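Local coordinates for ethanolamine kinase Pv091845 (PDB 2QG7), which probably catalyses the ATP-dependent phosphorylation of ethanolamine, the first step of phosphatidylethanolamine synthesis from ethanolamine in Plasmodium vivax, at residues 359-364 / 411-416; 249-254 / 263-268; 106-111 / 127-132. All coordinates share one frame; numbering follows the deposited sequence.

Interaction 1 (359-364 / 411-416); sequences ERAYDI and QPFYIC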
# COMPACT_ATOMS: atom_id res chain seq x y z
N GLU D 359 -10.25 -8.11 25.79
CA GLU D 359 -9.17 -9.02 26.04
C GLU D 359 -7.84 -8.28 26.07
O GLU D 359 -7.56 -7.49 25.19
CB GLU D 359 -9.13 -10.09 24.95
CG GLU D 359 -10.29 -11.10 24.97
CD GLU D 359 -11.52 -10.66 24.20
OE1 GLU D 359 -11.68 -9.43 23.91
OE2 GLU D 359 -12.36 -11.55 23.86
N ARG D 360 -7.03 -8.57 27.08
CA ARG D 360 -5.74 -7.94 27.25
C ARG D 360 -4.81 -8.27 26.13
O ARG D 360 -3.86 -7.52 25.86
CB ARG D 360 -5.10 -8.30 28.61
CG ARG D 360 -4.88 -9.79 28.88
CD ARG D 360 -3.75 -10.06 29.86
NE ARG D 360 -3.42 -11.49 29.98
CZ ARG D 360 -2.53 -12.03 30.84
NH1 ARG D 360 -1.87 -11.27 31.71
NH2 ARG D 360 -2.32 -13.36 30.84
N ALA D 361 -5.06 -9.40 25.48
CA ALA D 361 -4.21 -9.88 24.40
C ALA D 361 -4.46 -9.09 23.10
O ALA D 361 -3.52 -8.86 22.33
CB ALA D 361 -4.39 -11.34 24.19
N TYR D 362 -5.70 -8.63 22.89
CA TYR D 362 -5.98 -7.66 21.83
C TYR D 362 -5.12 -6.36 21.88
O TYR D 362 -4.56 -5.95 20.85
CB TYR D 362 -7.44 -7.31 21.80
CG TYR D 362 -7.73 -6.32 20.72
CD1 TYR D 362 -7.94 -6.74 19.39
CD2 TYR D 362 -7.77 -4.95 21.01
CE1 TYR D 362 -8.22 -5.82 18.38
CE2 TYR D 362 -8.02 -4.01 19.99
CZ TYR D 362 -8.25 -4.45 18.69
OH TYR D 362 -8.50 -3.51 17.71
N ASP D 363 -5.03 -5.74 23.06
CA ASP D 363 -4.30 -4.50 23.22
C ASP D 363 -2.81 -4.63 22.98
O ASP D 363 -2.18 -3.70 22.49
CB ASP D 363 -4.57 -3.93 24.61
CG ASP D 363 -4.68 -2.40 24.63
OD1 ASP D 363 -4.85 -1.77 23.55
OD2 ASP D 363 -4.62 -1.86 25.76
N ILE D 364 -2.24 -5.77 23.31
CA ILE D 364 -0.83 -6.03 23.11
C ILE D 364 -0.49 -6.34 21.64
O ILE D 364 0.47 -5.80 21.10
CB ILE D 364 -0.32 -7.18 24.06
CG1 ILE D 364 -0.70 -6.86 25.52
CG2 ILE D 364 1.23 -7.43 23.88
CD1 ILE D 364 -0.55 -8.05 26.51
N GLN D 411 -1.33 -14.25 19.96
CA GLN D 411 -0.95 -14.64 18.59
C GLN D 411 -2.11 -14.55 17.56
O GLN D 411 -1.93 -13.99 16.49
CB GLN D 411 -0.25 -16.01 18.64
CG GLN D 411 0.96 -16.11 17.80
CD GLN D 411 2.04 -15.17 18.18
OE1 GLN D 411 2.74 -14.62 17.32
NE2 GLN D 411 2.24 -15.02 19.48
N PRO D 412 -3.31 -15.06 17.88
CA PRO D 412 -4.41 -14.83 16.94
C PRO D 412 -5.04 -13.42 16.95
O PRO D 412 -5.93 -13.14 16.13
CB PRO D 412 -5.47 -15.83 17.41
CG PRO D 412 -5.20 -16.00 18.90
CD PRO D 412 -3.72 -15.86 19.07
N PHE D 413 -4.67 -12.56 17.90
CA PHE D 413 -5.26 -11.22 18.01
C PHE D 413 -4.59 -10.25 17.02
O PHE D 413 -5.12 -9.16 16.77
CB PHE D 413 -5.16 -10.66 19.44
CG PHE D 413 -6.10 -11.31 20.40
CD1 PHE D 413 -5.76 -12.51 21.04
CD2 PHE D 413 -7.35 -10.73 20.66
CE1 PHE D 413 -6.62 -13.09 21.90
CE2 PHE D 413 -8.25 -11.33 21.56
CZ PHE D 413 -7.89 -12.50 22.15
N TYR D 414 -3.46 -10.67 16.46
CA TYR D 414 -2.83 -9.95 15.38
C TYR D 414 -3.79 -9.75 14.18
O TYR D 414 -4.01 -8.60 13.71
CB TYR D 414 -1.63 -10.74 14.92
CG TYR D 414 -0.35 -10.44 15.64
CD1 TYR D 414 0.43 -9.34 15.26
CD2 TYR D 414 0.13 -11.28 16.67
CE1 TYR D 414 1.62 -9.06 15.87
CE2 TYR D 414 1.35 -11.00 17.31
CZ TYR D 414 2.08 -9.90 16.89
OH TYR D 414 3.27 -9.60 17.48
N ILE D 415 -4.37 -10.86 13.73
CA ILE D 415 -5.40 -10.87 12.69
C ILE D 415 -6.68 -10.15 13.09
O ILE D 415 -7.34 -9.53 12.26
CB ILE D 415 -5.78 -12.30 12.24
CG1 ILE D 415 -4.56 -13.01 11.61
CG2 ILE D 415 -6.91 -12.24 11.18
CD1 ILE D 415 -4.73 -14.52 11.74
N CYS D 416 -7.03 -10.29 14.34
CA CYS D 416 -8.20 -9.60 14.91
C CYS D 416 -8.06 -8.04 14.84
O CYS D 416 -8.98 -7.30 14.52
CB CYS D 416 -8.34 -10.08 16.37
SG CYS D 416 -9.77 -9.41 17.15
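Phe413, at the start of helix 413-430, reaches across to the first turn of helix 360-369 and supplies the largest share of this buried apolar contact. Its CB, set by the backbone, lies 3.8 Å from Ala361 O; with CG anti to its own carbonyl carbon (chi1 -73°) the ring swings over the main chain of Ala361 and Tyr362. CD2 lies 3.5 Å from Tyr362 N, and this nitrogen sits over one face of the ring. On that face Ala361 CB makes a CH-pi contact 3.9 Å from the centroid of the Phe413 ring, displaced toward the rim that CD1 and CE1 form. Farther out, CE2 comes to 3.7 Å from Glu359 CB, and CZ has Glu359 CG at 4.0 Å.

Glu359 is the N-cap residue of helix 360-369. Its chain bends at chi2 (87°), and OE1 is hydrogen-bonded to Ser234 OG and OE2 to Trp237 NE1. The sequence here belongs to the family's choline kinase motif, in which Asp363 accepts hydrogen bonds from the backbone nitrogens of His294 and Cys295 in Brenner's motif.

Tyr362 CB lies 3.6 Å from Phe413 CD2, and CG anti to the backbone N turns the tyrosine ring so that this phenylalanine carbon comes at its edge. One turn after Phe413, Cys416 SG approaches that ring obliquely, 3.9 Å from Tyr362 CD1, as a sulfur-aromatic contact. Cys416 also packs on Trp237 and Ile240 of helix 236-251.

Interaction 2 (249-254 / 263-268); sequences EERKKI and ILKLID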
# COMPACT_ATOMS: atom_id res chain seq x y z
N GLU D 249 -24.50 -3.16 5.06
CA GLU D 249 -25.72 -2.46 4.70
C GLU D 249 -25.41 -1.33 3.73
O GLU D 249 -26.28 -0.88 2.99
CB GLU D 249 -26.47 -1.97 5.96
CG GLU D 249 -27.16 -3.08 6.76
CD GLU D 249 -27.39 -2.72 8.26
OE1 GLU D 249 -28.03 -1.66 8.52
OE2 GLU D 249 -26.95 -3.50 9.18
N GLU D 250 -24.16 -0.87 3.72
CA GLU D 250 -23.73 0.10 2.72
C GLU D 250 -23.39 -0.59 1.37
O GLU D 250 -23.68 -0.06 0.28
CB GLU D 250 -22.54 0.93 3.25
CG GLU D 250 -22.07 2.03 2.33
CD GLU D 250 -22.99 3.25 2.33
OE1 GLU D 250 -23.84 3.35 3.25
OE2 GLU D 250 -22.87 4.12 1.43
N ARG D 251 -22.78 -1.78 1.45
CA ARG D 251 -22.43 -2.60 0.29
C ARG D 251 -23.68 -2.98 -0.50
O ARG D 251 -23.62 -3.23 -1.69
CB ARG D 251 -21.74 -3.87 0.77
CG ARG D 251 -20.95 -4.59 -0.28
CD ARG D 251 -20.83 -6.09 -0.04
NE ARG D 251 -20.22 -6.67 -1.24
CZ ARG D 251 -20.22 -7.96 -1.61
NH1 ARG D 251 -20.78 -8.91 -0.85
NH2 ARG D 251 -19.62 -8.31 -2.75
N LYS D 252 -24.81 -3.06 0.20
CA LYS D 252 -26.08 -3.49 -0.37
C LYS D 252 -26.69 -2.47 -1.34
O LYS D 252 -27.35 -2.86 -2.30
CB LYS D 252 -27.08 -3.82 0.74
CG LYS D 252 -26.90 -5.20 1.35
CD LYS D 252 -28.10 -5.53 2.27
CE LYS D 252 -28.06 -6.95 2.80
NZ LYS D 252 -27.00 -7.14 3.85
N LYS D 253 -26.48 -1.18 -1.08
CA LYS D 253 -26.97 -0.11 -1.94
C LYS D 253 -26.34 -0.20 -3.33
O LYS D 253 -25.13 -0.46 -3.48
CB LYS D 253 -26.64 1.25 -1.34
CG LYS D 253 -27.35 1.47 -0.02
CD LYS D 253 -26.91 2.74 0.65
CE LYS D 253 -27.53 2.81 2.04
NZ LYS D 253 -26.95 3.96 2.83
N ILE D 254 -27.18 -0.01 -4.35
CA ILE D 254 -26.67 0.15 -5.70
C ILE D 254 -26.26 1.61 -5.84
O ILE D 254 -27.02 2.51 -5.52
CB ILE D 254 -27.68 -0.35 -6.81
CG1 ILE D 254 -27.18 0.05 -8.22
CG2 ILE D 254 -29.09 0.16 -6.55
CD1 ILE D 254 -27.68 -0.90 -9.34
N ILE D 263 -15.51 -0.07 -3.63
CA ILE D 263 -14.46 -0.92 -3.01
C ILE D 263 -15.06 -2.05 -2.15
O ILE D 263 -14.49 -3.14 -2.05
CB ILE D 263 -13.43 -0.06 -2.19
CG1 ILE D 263 -12.21 -0.90 -1.78
CG2 ILE D 263 -14.11 0.65 -0.97
CD1 ILE D 263 -11.58 -1.73 -2.96
N LEU D 264 -16.23 -1.81 -1.58
CA LEU D 264 -16.86 -2.79 -0.73
C LEU D 264 -17.37 -3.98 -1.52
O LEU D 264 -17.43 -5.10 -1.00
CB LEU D 264 -18.03 -2.15 0.05
CG LEU D 264 -17.76 -0.89 0.87
CD1 LEU D 264 -19.01 -0.59 1.65
CD2 LEU D 264 -16.54 -1.01 1.81
N LYS D 265 -17.78 -3.73 -2.75
CA LYS D 265 -18.37 -4.73 -3.62
C LYS D 265 -17.35 -5.73 -4.09
O LYS D 265 -17.66 -6.86 -4.34
CB LYS D 265 -19.06 -4.04 -4.79
CG LYS D 265 -20.23 -3.17 -4.28
CD LYS D 265 -21.07 -2.56 -5.39
CE LYS D 265 -22.30 -1.83 -4.83
NZ LYS D 265 -23.15 -1.30 -5.99
N LEU D 266 -16.11 -5.31 -4.18
CA LEU D 266 -15.01 -6.20 -4.51
C LEU D 266 -14.68 -7.22 -3.38
O LEU D 266 -14.02 -8.24 -3.63
CB LEU D 266 -13.79 -5.33 -4.88
CG LEU D 266 -12.55 -6.03 -5.47
CD1 LEU D 266 -12.84 -6.69 -6.86
CD2 LEU D 266 -11.43 -4.99 -5.56
N ILE D 267 -15.14 -6.94 -2.15
CA ILE D 267 -14.90 -7.81 -1.01
C ILE D 267 -16.05 -8.78 -0.87
O ILE D 267 -17.21 -8.37 -0.86
CB ILE D 267 -14.73 -7.00 0.34
CG1 ILE D 267 -13.59 -5.98 0.25
CG2 ILE D 267 -14.43 -7.97 1.49
CD1 ILE D 267 -13.75 -4.82 1.18
N ASP D 268 -15.73 -10.07 -0.75
CA ASP D 268 -16.77 -11.09 -0.49
C ASP D 268 -17.15 -11.07 0.99
O ASP D 268 -16.39 -11.53 1.85
CB ASP D 268 -16.32 -12.49 -0.92
CG ASP D 268 -17.48 -13.48 -1.05
OD1 ASP D 268 -18.61 -13.17 -0.64
OD2 ASP D 268 -17.27 -14.59 -1.58
O HOH W 1 -20.95 -11.55 -0.48
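A polar grip on a helix end, backed by a small apolar patch, joins the C-terminal end of helix 236-251 to the short, weakly bonded helix 262-265 across the loop between them. Arg251 carries it. Its CG is anti to the backbone N (chi1 -161°) and the chain runs extended from CG to NE, sliding past Leu264 in the opposite direction, with Arg251 CG 3.8 Å from Leu264 CB. This delivers the guanidinium to a cluster of main-chain carbonyls. Arg251 NH2 donates to Lys265 O at 2.9 Å with an N-H...O angle of 152°; the acceptor lies near the guanidinium plane, while the donor stands above the carbonyl plane. Ile267 O sits over the centre of one guanidinium face, 3.1 Å from Arg251 CZ, a placement that puts it where no N-H points. At the edge, a water accepts from Arg251 NH1 at 2.7 Å and donates to Asp268 OD1 at 2.9 Å, so the two opposite charges meet through solvent.

Lys265 answers in the reverse direction: its chain, extended beyond CG, brings NZ to Lys253 O in a weak hydrogen bond of 3.3 Å. On the apolar side of the contact, Leu264 CD1 touches Glu250 CG at 4.1 Å, and the Glu250 carboxylate, turned away from Leu264, forms a salt bridge with Lys253. Leu264 also packs on Met430 of helix 413-430.

The same Arg251 NH2 makes a salt bridge with Asp268 of the second subunit, whose Leu266 packs on Ile267. One arginine therefore ties its own helix-loop-helix connection to the partner chain, from a helix C-terminus bound to a main-chain carbonyl of the next helical turn, at the dimer interface.

Interaction 3 (106-111 / 127-132); sequences NEVDSL and VKDMSK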
# COMPACT_ATOMS: atom_id res chain seq x y z
N ASN D 106 -12.13 35.95 31.53
CA ASN D 106 -13.01 36.62 30.57
C ASN D 106 -12.32 37.82 29.94
O ASN D 106 -12.49 38.08 28.74
CB ASN D 106 -14.30 37.04 31.25
N GLU D 107 -11.55 38.55 30.76
CA GLU D 107 -10.80 39.74 30.35
C GLU D 107 -9.68 39.40 29.35
O GLU D 107 -9.41 40.17 28.43
CB GLU D 107 -10.21 40.46 31.58
CG GLU D 107 -9.48 41.80 31.29
CD GLU D 107 -10.40 43.04 31.30
OE1 GLU D 107 -10.29 43.88 30.36
OE2 GLU D 107 -11.22 43.21 32.24
N VAL D 108 -9.05 38.24 29.53
CA VAL D 108 -7.90 37.88 28.69
C VAL D 108 -8.28 37.22 27.36
O VAL D 108 -8.89 36.15 27.31
CB VAL D 108 -6.84 37.04 29.46
CG1 VAL D 108 -5.61 36.79 28.57
CG2 VAL D 108 -6.40 37.75 30.73
N ASP D 109 -7.93 37.92 26.27
CA ASP D 109 -7.88 37.35 24.92
C ASP D 109 -6.45 37.60 24.40
O ASP D 109 -6.20 37.87 23.19
CB ASP D 109 -8.96 37.96 24.01
CG ASP D 109 -8.75 39.46 23.74
OD1 ASP D 109 -8.28 40.18 24.65
OD2 ASP D 109 -9.08 39.92 22.60
N SER D 110 -5.51 37.51 25.37
CA SER D 110 -4.08 37.51 25.12
C SER D 110 -3.54 36.07 25.16
O SER D 110 -2.36 35.83 25.49
CB SER D 110 -3.36 38.37 26.17
OG SER D 110 -3.93 39.67 26.25
N LEU D 111 -4.43 35.12 24.86
CA LEU D 111 -4.07 33.72 24.88
C LEU D 111 -3.38 33.36 23.57
O LEU D 111 -3.80 33.80 22.50
CB LEU D 111 -5.30 32.84 25.10
CG LEU D 111 -6.20 33.07 26.32
CD1 LEU D 111 -7.62 32.61 26.01
CD2 LEU D 111 -5.67 32.36 27.56
N VAL D 127 -3.42 25.97 24.15
CA VAL D 127 -3.78 27.31 24.60
C VAL D 127 -2.78 27.73 25.67
O VAL D 127 -2.65 27.07 26.69
CB VAL D 127 -5.22 27.34 25.22
CG1 VAL D 127 -5.64 28.77 25.60
CG2 VAL D 127 -6.23 26.71 24.29
N LYS D 128 -2.05 28.82 25.42
CA LYS D 128 -1.08 29.34 26.41
C LYS D 128 -1.60 30.61 27.08
O LYS D 128 -2.32 31.38 26.46
CB LYS D 128 0.29 29.60 25.76
CG LYS D 128 0.83 28.45 24.87
CD LYS D 128 2.32 28.70 24.54
CE LYS D 128 2.70 28.02 23.19
NZ LYS D 128 4.36 27.91 23.16
N ASP D 129 -1.26 30.81 28.35
CA ASP D 129 -1.56 32.09 29.02
C ASP D 129 -0.29 32.77 29.54
O ASP D 129 0.51 32.15 30.26
CB ASP D 129 -2.58 31.90 30.16
CG ASP D 129 -3.23 33.21 30.61
OD1 ASP D 129 -3.09 34.24 29.89
OD2 ASP D 129 -3.90 33.21 31.67
N MET D 130 -0.10 34.04 29.14
CA MET D 130 1.03 34.84 29.60
C MET D 130 0.93 35.12 31.10
O MET D 130 1.84 34.78 31.88
CB MET D 130 1.12 36.17 28.80
CG MET D 130 2.22 37.15 29.26
SD MET D 130 1.69 38.39 30.48
CE MET D 130 3.29 39.03 31.00
N SER D 131 -0.19 35.73 31.49
CA SER D 131 -0.38 36.28 32.85
C SER D 131 -0.42 35.25 33.98
O SER D 131 -0.04 35.56 35.12
CB SER D 131 -1.63 37.19 32.89
OG SER D 131 -2.82 36.45 32.61
N LYS D 132 -0.89 34.04 33.67
CA LYS D 132 -0.99 32.96 34.65
C LYS D 132 0.00 31.85 34.34
O LYS D 132 0.17 30.92 35.15
CB LYS D 132 -2.42 32.40 34.72
CG LYS D 132 -3.41 33.28 35.50
CD LYS D 132 -3.32 33.02 37.01
CE LYS D 132 -3.93 31.66 37.37
NZ LYS D 132 -3.59 31.20 38.80
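The open end of a beta-hairpin in the five-stranded antiparallel sheet characteristic of the N-terminal lobe of protein-kinase-like folds is where these two segments meet. Residues 106-111 lead into strand 112-116, and residues 127-132 leave its antiparallel neighbour, strand 122-128. The CA atoms of Leu111 and Asp129 are 5.1 Å apart, the closest CA pair, and the main chains touch through a CA-H...O contact in which Leu111 CA lies 3.3 Å from Lys128 O, with an angle of 129° at the hydrogen.

Leu111 does most of the side-chain work. With CG anti to its carbonyl carbon (chi1 -56°) and chi2 at 153°, its CD2 branch is carried toward the strand. This methyl packs 4.1 Å from Val127 CG1, a branch that is itself anti to its backbone N. The leucine side chain crosses that of Asp129 obliquely, its CD2 reaching 4.0 Å from Asp129 OD1. The same oxygen meets a second methyl tip to tip: Val108 CG1 comes within 3.8 Å of Asp129 OD1, so two methyls from the loop lie against one carboxylate oxygen. The other Val108 branch lies close to Ser131, CG2 being 4.2 Å from Ser131 OG.

Regular pairing takes over one residue farther along, where Lys128 shares backbone hydrogen bonding with Glu112. Val127 pairs by its backbone with Tyr136 at the start of strand 136-141 and rests its side chain on Phe113, while Asp109 makes a long, weak ion pair with Lys92 of helix 84-98.

In the fold
Interactions 1 and 2 both belong to the helical part of the kinase fold, with centres 27 Å apart and nearest atoms about 13 Å apart. Two helices run between them: helix 236-251 borders interaction 1 near its start and ends in interaction 2, and helix 413-430 begins in 1 and packs on 263-268 near its far end. Interaction 1 includes part of the choline kinase motif and is bonded to Brenner's motif, so it probably lies beside the active site, as in relatives, whereas interaction 2 reaches the second subunit. Interaction 3, in the sheet lobe, lies across the chain's centre from both, its centre 45 Å from that of interaction 1 and 51 Å from that of interaction 2.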